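PDB 5DBN: acetate CoA-transferase subunit beta from Escherichia coli DH5[alpha], which transfers coenzyme A from acetyl-CoA to acetoacetate and other short-chain fatty acids through a covalent enzyme-CoA intermediate, activating them for degradation. Local coordinates for residues L101-E106 with F174-G179; L109-V114 with P157-H162; R133-A138 with A163-V168. One frame throughout, in Å; residues are numbered along the deposited sequence.

Contact 1. Residues L101-E106 with F174-G179; sequences LQVDEE and FRFIDG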
loop_
_atom_site.group_PDB
_atom_site.type_symbol
_atom_site.label_atom_id
_atom_site.label_comp_id
_atom_site.label_asym_id
_atom_site.label_seq_id
_atom_site.Cartn_x
_atom_site.Cartn_y
_atom_site.Cartn_z
ATOM N N LEU B 101 2.440 29.793 -10.783
ATOM C CA LEU B 101 2.885 31.124 -10.401
ATOM C C LEU B 101 4.095 31.477 -11.246
ATOM O O LEU B 101 4.231 32.606 -11.712
ATOM C CB LEU B 101 3.240 31.186 -8.914
ATOM C CG LEU B 101 2.122 30.857 -7.927
ATOM C CD1 LEU B 101 2.700 30.524 -6.562
ATOM C CD2 LEU B 101 1.151 32.027 -7.830
ATOM N N GLN B 102 4.964 30.490 -11.450
ATOM C CA GLN B 102 6.174 30.678 -12.239
ATOM C C GLN B 102 6.636 29.385 -12.909
ATOM O O GLN B 102 6.491 28.292 -12.355
ATOM C CB GLN B 102 7.299 31.238 -11.362
ATOM C CG GLN B 102 7.034 32.644 -10.852
ATOM C CD GLN B 102 8.192 33.228 -10.073
ATOM O OE1 GLN B 102 9.092 32.514 -9.631
ATOM N NE2 GLN B 102 8.175 34.546 -9.908
ATOM N N VAL B 103 7.191 29.534 -14.108
ATOM C CA VAL B 103 7.834 28.443 -14.834
ATOM C C VAL B 103 9.097 29.012 -15.467
ATOM O O VAL B 103 9.123 30.190 -15.822
ATOM C CB VAL B 103 6.907 27.844 -15.919
ATOM C CG1 VAL B 103 7.603 26.709 -16.662
ATOM C CG2 VAL B 103 5.606 27.356 -15.301
ATOM N N ASP B 104 10.145 28.200 -15.601
ATOM C CA ASP B 104 11.383 28.686 -16.208
ATOM C C ASP B 104 11.959 27.759 -17.276
ATOM O O ASP B 104 11.439 26.671 -17.529
ATOM C CB ASP B 104 12.442 28.950 -15.126
ATOM C CG ASP B 104 12.776 27.717 -14.300
ATOM O OD1 ASP B 104 12.646 26.581 -14.802
ATOM O OD2 ASP B 104 13.193 27.892 -13.135
ATOM N N GLU B 105 13.037 28.224 -17.903
ATOM C CA GLU B 105 13.659 27.536 -19.028
ATOM C C GLU B 105 14.151 26.138 -18.663
ATOM O O GLU B 105 14.303 25.282 -19.535
ATOM C CB GLU B 105 14.831 28.369 -19.563
ATOM C CG GLU B 105 15.945 28.586 -18.547
ATOM C CD GLU B 105 16.961 29.628 -18.985
ATOM O OE1 GLU B 105 16.563 30.628 -19.622
ATOM O OE2 GLU B 105 18.160 29.449 -18.683
ATOM N N GLU B 106 14.398 25.911 -17.376
ATOM C CA GLU B 106 14.824 24.601 -16.894
ATOM C C GLU B 106 13.624 23.723 -16.545
ATOM O O GLU B 106 13.772 22.688 -15.895
ATOM C CB GLU B 106 15.741 24.751 -15.678
ATOM C CG GLU B 106 17.014 25.532 -15.964
ATOM C CD GLU B 106 17.907 24.842 -16.983
ATOM O OE1 GLU B 106 17.968 23.595 -16.976
ATOM O OE2 GLU B 106 18.545 25.548 -17.795
ATOM N N PHE B 174 4.316 26.824 -25.150
ATOM C CA PHE B 174 5.702 26.373 -25.053
ATOM C C PHE B 174 5.765 24.878 -24.758
ATOM O O PHE B 174 4.903 24.343 -24.061
ATOM C CB PHE B 174 6.453 27.129 -23.953
ATOM C CG PHE B 174 6.558 28.611 -24.180
ATOM C CD1 PHE B 174 7.564 29.136 -24.977
ATOM C CD2 PHE B 174 5.669 29.483 -23.575
ATOM C CE1 PHE B 174 7.672 30.497 -25.174
ATOM C CE2 PHE B 174 5.772 30.846 -23.770
ATOM C CZ PHE B 174 6.772 31.353 -24.571
ATOM N N ARG B 175 6.785 24.208 -25.288
ATOM C CA ARG B 175 7.037 22.806 -24.957
ATOM C C ARG B 175 8.487 22.608 -24.514
ATOM O O ARG B 175 9.405 23.208 -25.077
ATOM C CB ARG B 175 6.728 21.895 -26.146
ATOM C CG ARG B 175 5.264 21.853 -26.541
ATOM C CD ARG B 175 5.016 20.792 -27.598
ATOM N NE ARG B 175 3.653 20.840 -28.124
ATOM C CZ ARG B 175 2.597 20.269 -27.550
ATOM N NH1 ARG B 175 2.725 19.605 -26.409
ATOM N NH2 ARG B 175 1.402 20.372 -28.117
ATOM N N PHE B 176 8.681 21.768 -23.501
ATOM C CA PHE B 176 10.020 21.413 -23.033
ATOM C C PHE B 176 10.417 20.041 -23.566
ATOM O O PHE B 176 9.856 19.021 -23.163
ATOM C CB PHE B 176 10.089 21.423 -21.503
ATOM C CG PHE B 176 9.882 22.781 -20.893
ATOM C CD1 PHE B 176 10.955 23.630 -20.687
ATOM C CD2 PHE B 176 8.620 23.202 -20.516
ATOM C CE1 PHE B 176 10.773 24.878 -20.124
ATOM C CE2 PHE B 176 8.430 24.451 -19.952
ATOM C CZ PHE B 176 9.509 25.289 -19.754
ATOM N N ILE B 177 11.395 20.030 -24.468
ATOM C CA ILE B 177 11.816 18.811 -25.147
ATOM C C ILE B 177 13.322 18.615 -25.009
ATOM O O ILE B 177 14.108 19.428 -25.492
ATOM C CB ILE B 177 11.443 18.846 -26.644
ATOM C CG1 ILE B 177 9.975 19.259 -26.809
ATOM C CG2 ILE B 177 11.726 17.491 -27.293
ATOM C CD1 ILE B 177 9.506 19.354 -28.245
ATOM N N ASP B 178 13.711 17.532 -24.342
ATOM C CA ASP B 178 15.119 17.212 -24.119
ATOM C C ASP B 178 15.869 18.372 -23.466
ATOM O O ASP B 178 16.945 18.764 -23.921
ATOM C CB ASP B 178 15.794 16.824 -25.438
ATOM C CG ASP B 178 15.214 15.557 -26.039
ATOM O OD1 ASP B 178 14.837 14.647 -25.269
ATOM O OD2 ASP B 178 15.137 15.471 -27.283
ATOM N N GLY B 179 15.284 18.927 -22.408
ATOM C CA GLY B 179 15.932 19.964 -21.624
ATOM C C GLY B 179 15.705 21.372 -22.143
ATOM O O GLY B 179 15.712 22.333 -21.371
#
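F176 lays its ring against the end of strand 102-104 and the turn after it, and V103 meets the same ring with one methyl. The tip of the phenyl does the touching: CE1 and CZ of F176 lie 3.2 and 3.3 Å from D104 O, which approaches obliquely, and CE1 is 3.6 Å from E105 O, near the ring plane at its edge. V103 CG1 approaches F176 CZ at 3.9 Å, the two side chains crossing obliquely. F176 holds CG anti to its carbonyl carbon (chi1 -65°), which starts the ring off beside its own N. G179 has a positive phi (87°), and a CB there would run into D178 O at these backbone angles.

The carbonyls that meet the ring belong to the strand end and turn set by D104: its OD1 accepts N108 N and, weakly, E106 N at 3.2 Å, while OD2 accepts C154 N. E105, whose CB is directed away from 174-179, pairs its carboxylate with R202 in a salt bridge. A107, V164 and M181 also touch the F176 side chain, which lies between the end of strand 102-104 with its turn and the main mixed sheet.

No hydrogen bond spans the two segments. They are joined by apolar packing and by carbonyl oxygens set against aromatic carbons, where the slightly positive hydrogens of the ring edge are likely to soften the approach of E105 O. Directed polar bonds are made instead by D104 and E105 to residues outside the two segments: N108, C154 and R202.

Contact 2. Residues L109-V114 with P157-H162; sequences LANWVV and PLTAQH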
loop_
_atom_site.group_PDB
_atom_site.type_symbol
_atom_site.label_atom_id
_atom_site.label_comp_id
_atom_site.label_asym_id
_atom_site.label_seq_id
_atom_site.Cartn_x
_atom_site.Cartn_y
_atom_site.Cartn_z
ATOM N N LEU B 109 9.006 24.359 -11.754
ATOM C CA LEU B 109 7.665 24.869 -11.479
ATOM C C LEU B 109 7.541 25.374 -10.049
ATOM O O LEU B 109 8.079 24.779 -9.117
ATOM C CB LEU B 109 6.615 23.786 -11.727
ATOM C CG LEU B 109 5.161 24.165 -11.422
ATOM C CD1 LEU B 109 4.666 25.248 -12.372
ATOM C CD2 LEU B 109 4.263 22.945 -11.471
ATOM N N ALA B 110 6.826 26.483 -9.898
ATOM C CA ALA B 110 6.437 27.001 -8.594
ATOM C C ALA B 110 4.960 27.374 -8.648
ATOM O O ALA B 110 4.563 28.211 -9.462
ATOM C CB ALA B 110 7.287 28.200 -8.213
ATOM N N ASN B 111 4.141 26.745 -7.808
ATOM C CA ASN B 111 2.701 26.998 -7.843
ATOM C C ASN B 111 1.983 26.622 -6.551
ATOM O O ASN B 111 0.793 26.300 -6.573
ATOM C CB ASN B 111 2.062 26.248 -9.020
ATOM C CG ASN B 111 1.863 24.762 -8.747
ATOM O OD1 ASN B 111 2.588 24.151 -7.965
ATOM N ND2 ASN B 111 0.874 24.176 -9.407
ATOM N N TRP B 112 2.696 26.671 -5.428
ATOM C CA TRP B 112 2.097 26.335 -4.138
ATOM C C TRP B 112 2.360 27.376 -3.055
ATOM O O TRP B 112 1.772 27.306 -1.978
ATOM C CB TRP B 112 2.593 24.964 -3.665
ATOM C CG TRP B 112 4.017 24.928 -3.197
ATOM C CD1 TRP B 112 5.133 24.834 -3.975
ATOM C CD2 TRP B 112 4.478 24.964 -1.840
ATOM N NE1 TRP B 112 6.259 24.813 -3.189
ATOM C CE2 TRP B 112 5.884 24.892 -1.873
ATOM C CE3 TRP B 112 3.837 25.052 -0.601
ATOM C CZ2 TRP B 112 6.661 24.908 -0.717
ATOM C CZ3 TRP B 112 4.611 25.067 0.546
ATOM C CH2 TRP B 112 6.007 24.995 0.480
ATOM N N VAL B 113 3.230 28.344 -3.327
ATOM C CA VAL B 113 3.498 29.383 -2.340
ATOM C C VAL B 113 4.113 30.636 -2.955
ATOM O O VAL B 113 4.977 30.563 -3.832
ATOM C CB VAL B 113 4.424 28.851 -1.215
ATOM C CG1 VAL B 113 5.742 28.348 -1.788
ATOM C CG2 VAL B 113 4.663 29.921 -0.153
ATOM N N VAL B 114 3.635 31.785 -2.484
ATOM C CA VAL B 114 4.177 33.086 -2.848
ATOM C C VAL B 114 4.824 33.700 -1.609
ATOM O O VAL B 114 4.172 33.822 -0.572
ATOM C CB VAL B 114 3.087 34.037 -3.392
ATOM C CG1 VAL B 114 3.687 35.385 -3.770
ATOM C CG2 VAL B 114 2.384 33.418 -4.585
ATOM N N PRO B 157 9.456 29.570 -4.225
ATOM C CA PRO B 157 9.745 28.173 -3.878
ATOM C C PRO B 157 9.189 27.177 -4.893
ATOM O O PRO B 157 8.014 27.247 -5.262
ATOM C CB PRO B 157 9.063 28.002 -2.516
ATOM C CG PRO B 157 8.989 29.378 -1.954
ATOM C CD PRO B 157 8.776 30.278 -3.126
ATOM N N LEU B 158 10.036 26.258 -5.339
ATOM C CA LEU B 158 9.654 25.308 -6.374
ATOM C C LEU B 158 8.635 24.288 -5.883
ATOM O O LEU B 158 8.656 23.875 -4.724
ATOM C CB LEU B 158 10.884 24.567 -6.901
ATOM C CG LEU B 158 11.991 25.397 -7.546
ATOM C CD1 LEU B 158 13.099 24.487 -8.048
ATOM C CD2 LEU B 158 11.447 26.244 -8.678
ATOM N N THR B 159 7.733 23.908 -6.778
ATOM C CA THR B 159 6.874 22.754 -6.575
ATOM C C THR B 159 7.665 21.510 -6.961
ATOM O O THR B 159 7.569 20.463 -6.321
ATOM C CB THR B 159 5.588 22.846 -7.415
ATOM O OG1 THR B 159 4.873 24.036 -7.063
ATOM C CG2 THR B 159 4.700 21.633 -7.190
ATOM N N ALA B 160 8.449 21.646 -8.025
ATOM C CA ALA B 160 9.319 20.580 -8.498
ATOM C C ALA B 160 10.342 21.148 -9.470
ATOM O O ALA B 160 10.213 22.288 -9.916
ATOM C CB ALA B 160 8.511 19.486 -9.163
ATOM N N GLN B 161 11.356 20.352 -9.789
ATOM C CA GLN B 161 12.379 20.759 -10.742
ATOM C C GLN B 161 12.317 19.894 -11.996
ATOM O O GLN B 161 12.128 18.679 -11.913
ATOM C CB GLN B 161 13.771 20.674 -10.109
ATOM C CG GLN B 161 14.156 19.289 -9.621
ATOM C CD GLN B 161 15.556 19.247 -9.041
ATOM O OE1 GLN B 161 16.189 20.284 -8.846
ATOM N NE2 GLN B 161 16.050 18.044 -8.769
ATOM N N HIS B 162 12.461 20.536 -13.153
ATOM C CA HIS B 162 12.527 19.845 -14.440
ATOM C C HIS B 162 11.327 18.934 -14.696
ATOM O O HIS B 162 11.490 17.814 -15.181
ATOM C CB HIS B 162 13.814 19.020 -14.516
ATOM C CG HIS B 162 15.020 19.731 -13.983
ATOM N ND1 HIS B 162 15.536 20.867 -14.568
ATOM C CD2 HIS B 162 15.818 19.457 -12.924
ATOM C CE1 HIS B 162 16.595 21.268 -13.887
ATOM N NE2 HIS B 162 16.789 20.430 -12.886
#
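W112 turns the edge of its indole toward L158 and T159. NE1 donates to L158 O at 3.0 Å (151°); the acceptor lies in the ring plane, and the donor stands above the plane of the L158 carbonyl, 60° out of it. On the same edge, W112 CD1 is 3.2 Å from T159 OG1, the two side chains sliding past each other in opposite directions. Over the centre of one indole face sits V113 CG1, and the same methyl meets P157 CG at 3.4 Å, with V113 and P157 crossing at about a right angle. A110 CB faces P157 O.

T159 carries OG1 anti to its carbonyl carbon (chi1 -59°), which turns the hydroxyl toward N111, where it donates to OD1 at 2.5 Å, a very short distance whose exact value is doubtful at this resolution. N111 ND2 in turn is taken by G99 O.

T159 and A160 both face L109, a classic beta bulge: L109 N donates to A160 O at 3.0 Å, and L109 O receives T159 N and, weakly, A160 N at 3.3 Å. This single antiparallel bridge ties the loop to strand 109-110, an edge strand, within this chain, of the small sheet. The N111 side chain lies about 10 Å from that of E46, the predicted catalytic glutamate.

Helix 125-131 lies against L109, W112, T159 and A160 through M126 and V129. W112, L158 and Q161 also pack on a neighbouring subunit.

Contact 3. Residues R133-A138 with A163-V168; sequences RKVIIA and AVHMLV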
loop_
_atom_site.group_PDB
_atom_site.type_symbol
_atom_site.label_atom_id
_atom_site.label_comp_id
_atom_site.label_asym_id
_atom_site.label_seq_id
_atom_site.Cartn_x
_atom_site.Cartn_y
_atom_site.Cartn_z
ATOM N N ARG B 133 2.397 11.561 -16.483
ATOM C CA ARG B 133 3.138 11.339 -17.721
ATOM C C ARG B 133 3.306 12.633 -18.505
ATOM O O ARG B 133 4.339 12.849 -19.134
ATOM C CB ARG B 133 2.446 10.299 -18.600
ATOM C CG ARG B 133 2.569 8.873 -18.113
ATOM C CD ARG B 133 2.094 7.920 -19.195
ATOM N NE ARG B 133 2.152 6.523 -18.779
ATOM C CZ ARG B 133 1.855 5.496 -19.570
ATOM N NH1 ARG B 133 1.476 5.707 -20.826
ATOM N NH2 ARG B 133 1.937 4.255 -19.106
ATOM N N LYS B 134 2.285 13.484 -18.471
ATOM C CA LYS B 134 2.370 14.800 -19.089
ATOM C C LYS B 134 1.932 15.885 -18.121
ATOM O O LYS B 134 0.813 15.869 -17.614
ATOM C CB LYS B 134 1.521 14.861 -20.360
ATOM C CG LYS B 134 1.636 16.189 -21.089
ATOM C CD LYS B 134 0.793 16.230 -22.348
ATOM C CE LYS B 134 1.587 15.774 -23.556
ATOM N NZ LYS B 134 0.813 15.935 -24.818
ATOM N N VAL B 135 2.829 16.836 -17.889
ATOM C CA VAL B 135 2.571 17.944 -16.985
ATOM C C VAL B 135 2.249 19.184 -17.807
ATOM O O VAL B 135 3.131 19.771 -18.436
ATOM C CB VAL B 135 3.778 18.217 -16.063
ATOM C CG1 VAL B 135 3.493 19.385 -15.122
ATOM C CG2 VAL B 135 4.140 16.964 -15.275
ATOM N N ILE B 136 0.977 19.565 -17.805
ATOM C CA ILE B 136 0.524 20.741 -18.530
ATOM C C ILE B 136 0.267 21.868 -17.546
ATOM O O ILE B 136 -0.480 21.703 -16.582
ATOM C CB ILE B 136 -0.753 20.463 -19.342
ATOM C CG1 ILE B 136 -0.520 19.287 -20.296
ATOM C CG2 ILE B 136 -1.172 21.714 -20.115
ATOM C CD1 ILE B 136 -1.752 18.841 -21.048
ATOM N N ILE B 137 0.905 23.006 -17.787
ATOM C CA ILE B 137 0.701 24.191 -16.968
ATOM C C ILE B 137 -0.182 25.184 -17.714
ATOM O O ILE B 137 0.154 25.630 -18.810
ATOM C CB ILE B 137 2.038 24.853 -16.583
ATOM C CG1 ILE B 137 2.943 23.846 -15.863
ATOM C CG2 ILE B 137 1.802 26.080 -15.705
ATOM C CD1 ILE B 137 2.346 23.255 -14.593
ATOM N N ALA B 138 -1.309 25.519 -17.097
ATOM C CA ALA B 138 -2.267 26.469 -17.652
ATOM C C ALA B 138 -2.163 27.746 -16.837
ATOM O O ALA B 138 -2.506 27.771 -15.655
ATOM C CB ALA B 138 -3.673 25.908 -17.611
ATOM N N ALA B 163 10.128 19.422 -14.385
ATOM C CA ALA B 163 8.924 18.592 -14.418
ATOM C C ALA B 163 7.927 18.990 -15.509
ATOM O O ALA B 163 7.117 18.168 -15.938
ATOM C CB ALA B 163 8.243 18.635 -13.060
ATOM N N VAL B 164 7.974 20.244 -15.951
ATOM C CA VAL B 164 6.989 20.755 -16.907
ATOM C C VAL B 164 7.266 20.297 -18.339
ATOM O O VAL B 164 8.393 20.397 -18.827
ATOM C CB VAL B 164 6.934 22.300 -16.879
ATOM C CG1 VAL B 164 5.873 22.822 -17.839
ATOM C CG2 VAL B 164 6.657 22.796 -15.470
ATOM N N HIS B 165 6.225 19.805 -19.007
ATOM C CA HIS B 165 6.317 19.380 -20.405
ATOM C C HIS B 165 5.708 20.411 -21.349
ATOM O O HIS B 165 6.217 20.638 -22.446
ATOM C CB HIS B 165 5.618 18.035 -20.614
ATOM C CG HIS B 165 6.281 16.891 -19.914
ATOM N ND1 HIS B 165 5.714 16.249 -18.834
ATOM C CD2 HIS B 165 7.462 16.272 -20.142
ATOM C CE1 HIS B 165 6.518 15.284 -18.426
ATOM N NE2 HIS B 165 7.586 15.277 -19.203
ATOM N N MET B 166 4.614 21.029 -20.917
ATOM C CA MET B 166 3.859 21.949 -21.759
ATOM C C MET B 166 3.371 23.148 -20.954
ATOM O O MET B 166 2.791 22.988 -19.879
ATOM C CB MET B 166 2.674 21.219 -22.396
ATOM C CG MET B 166 1.899 22.032 -23.423
ATOM S SD MET B 166 0.501 21.105 -24.088
ATOM C CE MET B 166 -0.100 22.226 -25.350
ATOM N N LEU B 167 3.626 24.345 -21.476
ATOM C CA LEU B 167 3.152 25.579 -20.861
ATOM C C LEU B 167 2.211 26.299 -21.821
ATOM O O LEU B 167 2.598 26.645 -22.938
ATOM C CB LEU B 167 4.327 26.482 -20.483
ATOM C CG LEU B 167 3.960 27.872 -19.961
ATOM C CD1 LEU B 167 3.112 27.763 -18.701
ATOM C CD2 LEU B 167 5.209 28.692 -19.696
ATOM N N VAL B 168 0.977 26.518 -21.375
ATOM C CA VAL B 168 -0.050 27.141 -22.203
ATOM C C VAL B 168 -0.538 28.452 -21.591
ATOM O O VAL B 168 -1.085 28.470 -20.486
ATOM C CB VAL B 168 -1.255 26.199 -22.402
ATOM C CG1 VAL B 168 -2.272 26.816 -23.355
ATOM C CG2 VAL B 168 -0.793 24.851 -22.928
#
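A163 and V135 meet first, the carbonyl O of A163 lying 3.3 Å from V135 CG2. The same oxygen stands above one face of the H165 ring, offset toward its rim. V164 follows with CG1 anti to its backbone N (chi1 -178°); CG1 of V164 reaches I137 CG1 at 3.7 Å, the side chains crossing at about a right angle.

H165 grips V135 twice. Its backbone N gives a bond to V135 O on a lone pair, and its ND1 accepts V135 N at 3.1 Å (162°), the donor lying in the ring plane, which implies that ND1 is probably unprotonated. The adjacent ring carbon CE1 of H165 lies 3.3 Å from R133 O. An alanine in place of H165 would probably leave V135 N without its acceptor and open a gap under A163 O.

M166 N bonds to V135 O as well, so this oxygen accepts two donors, and M166 O then takes I137 N at 2.8 Å. L167 CD1 packs on I137 CG2 at 3.7 Å, and V168 N closes the ladder on I137 O at 2.8 Å. On the face shared with I136, A138, M166 and V168 meet helix 3-12, whereas L167 and I137 lie on the other.

Strands 135-138 and 166-168 run parallel, 18° apart, as neighbours in the middle of the main mixed sheet, in keeping with the Rossmann-like alpha/beta fold of CoA transferases.

In the fold
From the N terminus, 101-106 opens contact 1, which closes on 174-179 and encloses both other contacts. Contact 2 opens at 109-114, a hairpin neighbour of 102-104 in the small sheet, and closes at 157-162. Contact 3 opens between these two, at 133-138, and closes at 163-168, directly after the end of contact 2, so contacts 2 and 3 cross. L109 packs on I137 and V164, joining contact 2 to contact 3. F174 and F176 bond through their backbones to L167 and H165, placing 174-177 beside 166-168 in the large sheet. Together the contacts tie the three-stranded sheet and its loop to the main mixed sheet.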